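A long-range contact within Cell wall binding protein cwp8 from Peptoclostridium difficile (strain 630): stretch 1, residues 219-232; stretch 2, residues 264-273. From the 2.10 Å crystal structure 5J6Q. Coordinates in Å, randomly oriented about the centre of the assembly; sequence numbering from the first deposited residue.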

# COMPACT_ATOMS: atom_id res chain seq x y z
N THR A 219 0.78 2.47 13.03
CA THR A 219 1.75 3.40 13.57
C THR A 219 2.88 3.45 12.61
O THR A 219 3.05 2.50 11.82
CB THR A 219 2.16 2.97 15.01
OG1 THR A 219 2.57 1.58 14.96
CG2 THR A 219 0.96 3.10 16.00
N PHE A 220 3.63 4.53 12.64
CA PHE A 220 4.74 4.66 11.68
C PHE A 220 6.08 4.60 12.40
O PHE A 220 6.14 4.80 13.61
CB PHE A 220 4.65 6.00 10.93
CG PHE A 220 3.42 6.16 10.06
CD1 PHE A 220 2.37 6.97 10.47
CD2 PHE A 220 3.32 5.52 8.84
CE1 PHE A 220 1.25 7.13 9.66
CE2 PHE A 220 2.20 5.69 8.04
CZ PHE A 220 1.17 6.49 8.46
N GLU A 221 7.16 4.32 11.65
CA GLU A 221 8.48 4.25 12.25
C GLU A 221 9.51 4.40 11.16
O GLU A 221 9.18 4.28 9.99
CB GLU A 221 8.67 2.94 13.03
CG GLU A 221 8.31 3.09 14.49
CD GLU A 221 7.62 1.86 15.05
OE1 GLU A 221 8.19 0.76 14.91
OE2 GLU A 221 6.51 2.01 15.63
N ASN A 222 10.76 4.67 11.57
CA ASN A 222 11.92 4.85 10.71
C ASN A 222 11.59 5.66 9.47
O ASN A 222 11.99 5.32 8.36
CB ASN A 222 12.52 3.50 10.34
CG ASN A 222 12.93 2.73 11.57
OD1 ASN A 222 13.95 3.06 12.18
ND2 ASN A 222 12.17 1.73 12.02
N GLU A 223 10.84 6.75 9.67
CA GLU A 223 10.44 7.63 8.58
C GLU A 223 11.64 8.41 8.03
O GLU A 223 12.20 9.26 8.71
CB GLU A 223 9.36 8.61 9.07
CG GLU A 223 8.08 7.89 9.46
CD GLU A 223 7.19 8.70 10.38
OE1 GLU A 223 5.96 8.73 10.13
OE2 GLU A 223 7.70 9.31 11.34
N ALA A 224 12.04 8.09 6.79
CA ALA A 224 13.16 8.71 6.10
C ALA A 224 12.68 9.19 4.74
O ALA A 224 13.23 8.83 3.70
CB ALA A 224 14.30 7.71 5.94
N ILE A 225 11.62 10.00 4.75
CA ILE A 225 11.03 10.54 3.53
C ILE A 225 11.56 11.95 3.30
O ILE A 225 11.55 12.77 4.22
CB ILE A 225 9.49 10.53 3.66
CG1 ILE A 225 9.00 9.12 4.03
CG2 ILE A 225 8.85 10.99 2.35
CD1 ILE A 225 7.50 9.06 4.26
N LEU A 226 12.02 12.24 2.08
CA LEU A 226 12.56 13.56 1.76
C LEU A 226 11.51 14.49 1.17
O LEU A 226 10.73 14.08 0.31
CB LEU A 226 13.72 13.41 0.77
CG LEU A 226 14.80 12.42 1.20
CD1 LEU A 226 15.83 12.29 0.10
CD2 LEU A 226 15.48 12.89 2.47
N THR A 227 11.49 15.75 1.63
CA THR A 227 10.56 16.75 1.14
C THR A 227 10.97 17.15 -0.27
O THR A 227 12.13 16.97 -0.64
CB THR A 227 10.58 17.97 2.07
OG1 THR A 227 10.54 17.50 3.42
CG2 THR A 227 9.41 18.90 1.83
N GLN A 228 10.03 17.69 -1.06
CA GLN A 228 10.31 18.12 -2.42
C GLN A 228 11.51 19.06 -2.48
O GLN A 228 12.17 19.12 -3.51
CB GLN A 228 9.07 18.80 -3.02
CG GLN A 228 9.26 19.18 -4.48
CD GLN A 228 8.04 19.88 -5.02
OE1 GLN A 228 7.94 21.11 -5.00
NE2 GLN A 228 7.07 19.11 -5.52
N GLU A 229 11.82 19.79 -1.39
CA GLU A 229 12.96 20.71 -1.40
C GLU A 229 14.27 19.93 -1.31
O GLU A 229 15.25 20.31 -1.94
CB GLU A 229 12.87 21.70 -0.23
N GLN A 230 14.29 18.83 -0.55
CA GLN A 230 15.48 18.00 -0.40
C GLN A 230 15.78 17.29 -1.73
O GLN A 230 16.90 16.88 -1.99
CB GLN A 230 15.27 16.97 0.71
CG GLN A 230 14.92 17.62 2.05
CD GLN A 230 14.73 16.59 3.12
OE1 GLN A 230 13.62 16.35 3.60
NE2 GLN A 230 15.82 15.95 3.53
N GLU A 231 14.74 17.16 -2.56
CA GLU A 231 14.79 16.54 -3.88
C GLU A 231 14.96 17.63 -4.94
O GLU A 231 15.51 17.38 -6.01
CB GLU A 231 13.49 15.76 -4.12
CG GLU A 231 13.52 14.90 -5.38
CD GLU A 231 12.27 14.05 -5.54
OE1 GLU A 231 11.33 14.18 -4.71
OE2 GLU A 231 12.22 13.25 -6.49
N ASP A 232 14.47 18.84 -4.64
CA ASP A 232 14.54 19.99 -5.54
C ASP A 232 15.98 20.43 -5.67
O ASP A 232 16.52 20.51 -6.77
CB ASP A 232 13.71 21.16 -4.97
N ASN A 264 10.89 6.37 -6.24
CA ASN A 264 9.86 7.39 -6.47
C ASN A 264 9.48 8.12 -5.17
O ASN A 264 8.55 7.71 -4.47
CB ASN A 264 8.63 6.72 -7.04
CG ASN A 264 7.79 7.60 -7.92
OD1 ASN A 264 7.59 8.78 -7.62
ND2 ASN A 264 7.21 7.08 -8.98
N HIS A 265 10.19 9.20 -4.87
CA HIS A 265 9.93 9.95 -3.64
C HIS A 265 8.51 10.51 -3.55
O HIS A 265 7.95 10.55 -2.46
CB HIS A 265 10.96 11.08 -3.52
CG HIS A 265 12.24 10.57 -2.95
ND1 HIS A 265 13.34 10.26 -3.73
CD2 HIS A 265 12.59 10.27 -1.67
CE1 HIS A 265 14.29 9.80 -2.94
NE2 HIS A 265 13.87 9.79 -1.69
N LYS A 266 7.92 10.93 -4.65
CA LYS A 266 6.55 11.43 -4.54
C LYS A 266 5.61 10.26 -4.18
O LYS A 266 4.84 10.40 -3.24
CB LYS A 266 6.09 12.13 -5.82
CG LYS A 266 5.22 13.32 -5.46
CD LYS A 266 4.44 13.86 -6.62
CE LYS A 266 3.13 14.40 -6.11
NZ LYS A 266 2.07 14.26 -7.12
N LEU A 267 5.69 9.13 -4.89
CA LEU A 267 4.90 7.93 -4.56
C LEU A 267 4.88 7.71 -3.04
O LEU A 267 3.79 7.59 -2.43
CB LEU A 267 5.58 6.74 -5.25
CG LEU A 267 4.77 5.43 -5.50
CD1 LEU A 267 3.87 5.11 -4.37
CD2 LEU A 267 3.97 5.54 -6.79
N VAL A 268 6.11 7.71 -2.41
CA VAL A 268 6.23 7.44 -0.98
C VAL A 268 5.61 8.50 -0.14
O VAL A 268 4.96 8.17 0.89
CB VAL A 268 7.73 7.25 -0.54
CG1 VAL A 268 7.77 6.86 0.92
CG2 VAL A 268 8.42 6.17 -1.38
N ARG A 269 5.85 9.77 -0.49
CA ARG A 269 5.26 10.84 0.31
C ARG A 269 3.71 10.69 0.20
O ARG A 269 2.99 10.76 1.18
CB ARG A 269 5.68 12.23 -0.25
CG ARG A 269 6.52 13.13 0.67
CD ARG A 269 6.88 14.44 -0.05
NE ARG A 269 8.07 14.27 -0.88
CZ ARG A 269 8.10 14.49 -2.19
NH1 ARG A 269 9.23 14.29 -2.88
NH2 ARG A 269 7.01 14.91 -2.83
N ASP A 270 3.24 10.47 -1.03
CA ASP A 270 1.80 10.35 -1.31
C ASP A 270 1.17 9.18 -0.56
O ASP A 270 0.16 9.34 0.18
CB ASP A 270 1.64 10.26 -2.84
CG ASP A 270 1.81 11.64 -3.43
OD1 ASP A 270 1.85 12.62 -2.65
OD2 ASP A 270 1.90 11.76 -4.65
N LEU A 271 1.86 8.02 -0.66
CA LEU A 271 1.40 6.83 0.05
C LEU A 271 1.40 7.08 1.51
O LEU A 271 0.48 6.64 2.25
CB LEU A 271 2.33 5.62 -0.27
CG LEU A 271 2.13 4.47 0.73
CD1 LEU A 271 0.71 3.96 0.61
CD2 LEU A 271 3.07 3.30 0.45
N HIS A 272 2.44 7.76 2.01
CA HIS A 272 2.47 8.02 3.49
C HIS A 272 1.30 8.93 3.84
O HIS A 272 0.64 8.75 4.86
CB HIS A 272 3.81 8.65 3.90
CG HIS A 272 3.87 8.90 5.37
ND1 HIS A 272 4.50 8.04 6.25
CD2 HIS A 272 3.35 9.91 6.12
CE1 HIS A 272 4.37 8.54 7.48
NE2 HIS A 272 3.67 9.66 7.43
N LYS A 273 1.03 9.96 3.01
CA LYS A 273 -0.23 10.79 3.21
C LYS A 273 -1.52 9.91 3.32
O LYS A 273 -2.35 10.05 4.28
CB LYS A 273 -0.45 11.74 2.00
CG LYS A 273 0.52 12.92 1.99
CD LYS A 273 0.41 13.78 0.72
CE LYS A 273 1.77 14.35 0.36
NZ LYS A 273 1.84 14.87 -1.04

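This is a side-chain contact in which one face of a helix, residues 265-273, packs against a strand, a loop and the start of a short helix, with Arg269 tying the two stretches together by charge and hydrogen bonding. No backbone-to-backbone hydrogen bond joins them. About 575 Å² of surface is buried, both sides summed.

Stretch 1 runs roughly against the direction of the helix. Phe220 lies near His272, Ile225 lies beside Arg269, and Leu226 lies near His265. The short helix 228-232 is nearly antiparallel to helix 265-273, at 175°. Their axes come no closer than 11.6 Å, and the side chains of Glu231 and Arg269 span the gap. The helix meets stretch 1 through His265, Val268, Arg269 and His272. His265 lies four residues before Arg269, and Val268 four before His272, so all four fall on one side of the helix.

Arg269 makes the main polar link. Its NE donates a hydrogen bond to Leu226 O, at 2.9 Å and with an N-H...O angle of 159°. Leu226 lies in the loop just before the short helix, and its carbonyl oxygen accepts this bond. Arg269 NH1 also forms a salt bridge with Glu231 OE1, at 2.8 Å. Both oxygens lie near the plane of the guanidinium, where its N-H groups point. Gln228 N sits over one face of the same group, 3.9 Å from Arg269 CZ. Glu231 is poorly ordered, so the details of its carboxylate deserve some caution.

The aliphatic part of Arg269 serves a different partner. Its CG lies 3.6 Å from Ile225 CG2. The CA-to-CB bond of Ile225 points sideways, but the end of the side chain reaches the helix. Ile225 CD1 comes within 4.0 Å of Val268 CG1 and 3.7 Å of His272 CB. The Ile225-Val268 pair is an apolar contact, and the Ile225 and His272 carbons pack close beside it. Leu226 extends the packing, with CD1 3.6 Å from His265 NE2. The buried His265 also meets the salt-bridging carboxylate, with His265 CB 3.3 Å from Glu231 OE1.

At the other end, Phe220 and His272 form an oblique aromatic pair. The ring centroids are 4.2 Å apart and the planes meet at 35°. Glu223 OE1 approaches the edge of the His272 ring, but the imidazole is probably turned over in the model, so its bonding there stays open.

Each helix start has local support. Asn264 OD1 caps the longer helix through a weak hydrogen bond from Leu267 N, at 3.3 Å. Thr227 makes no side-chain cap, but Thr227 N donates to Gln230 OE1 at 3.0 Å.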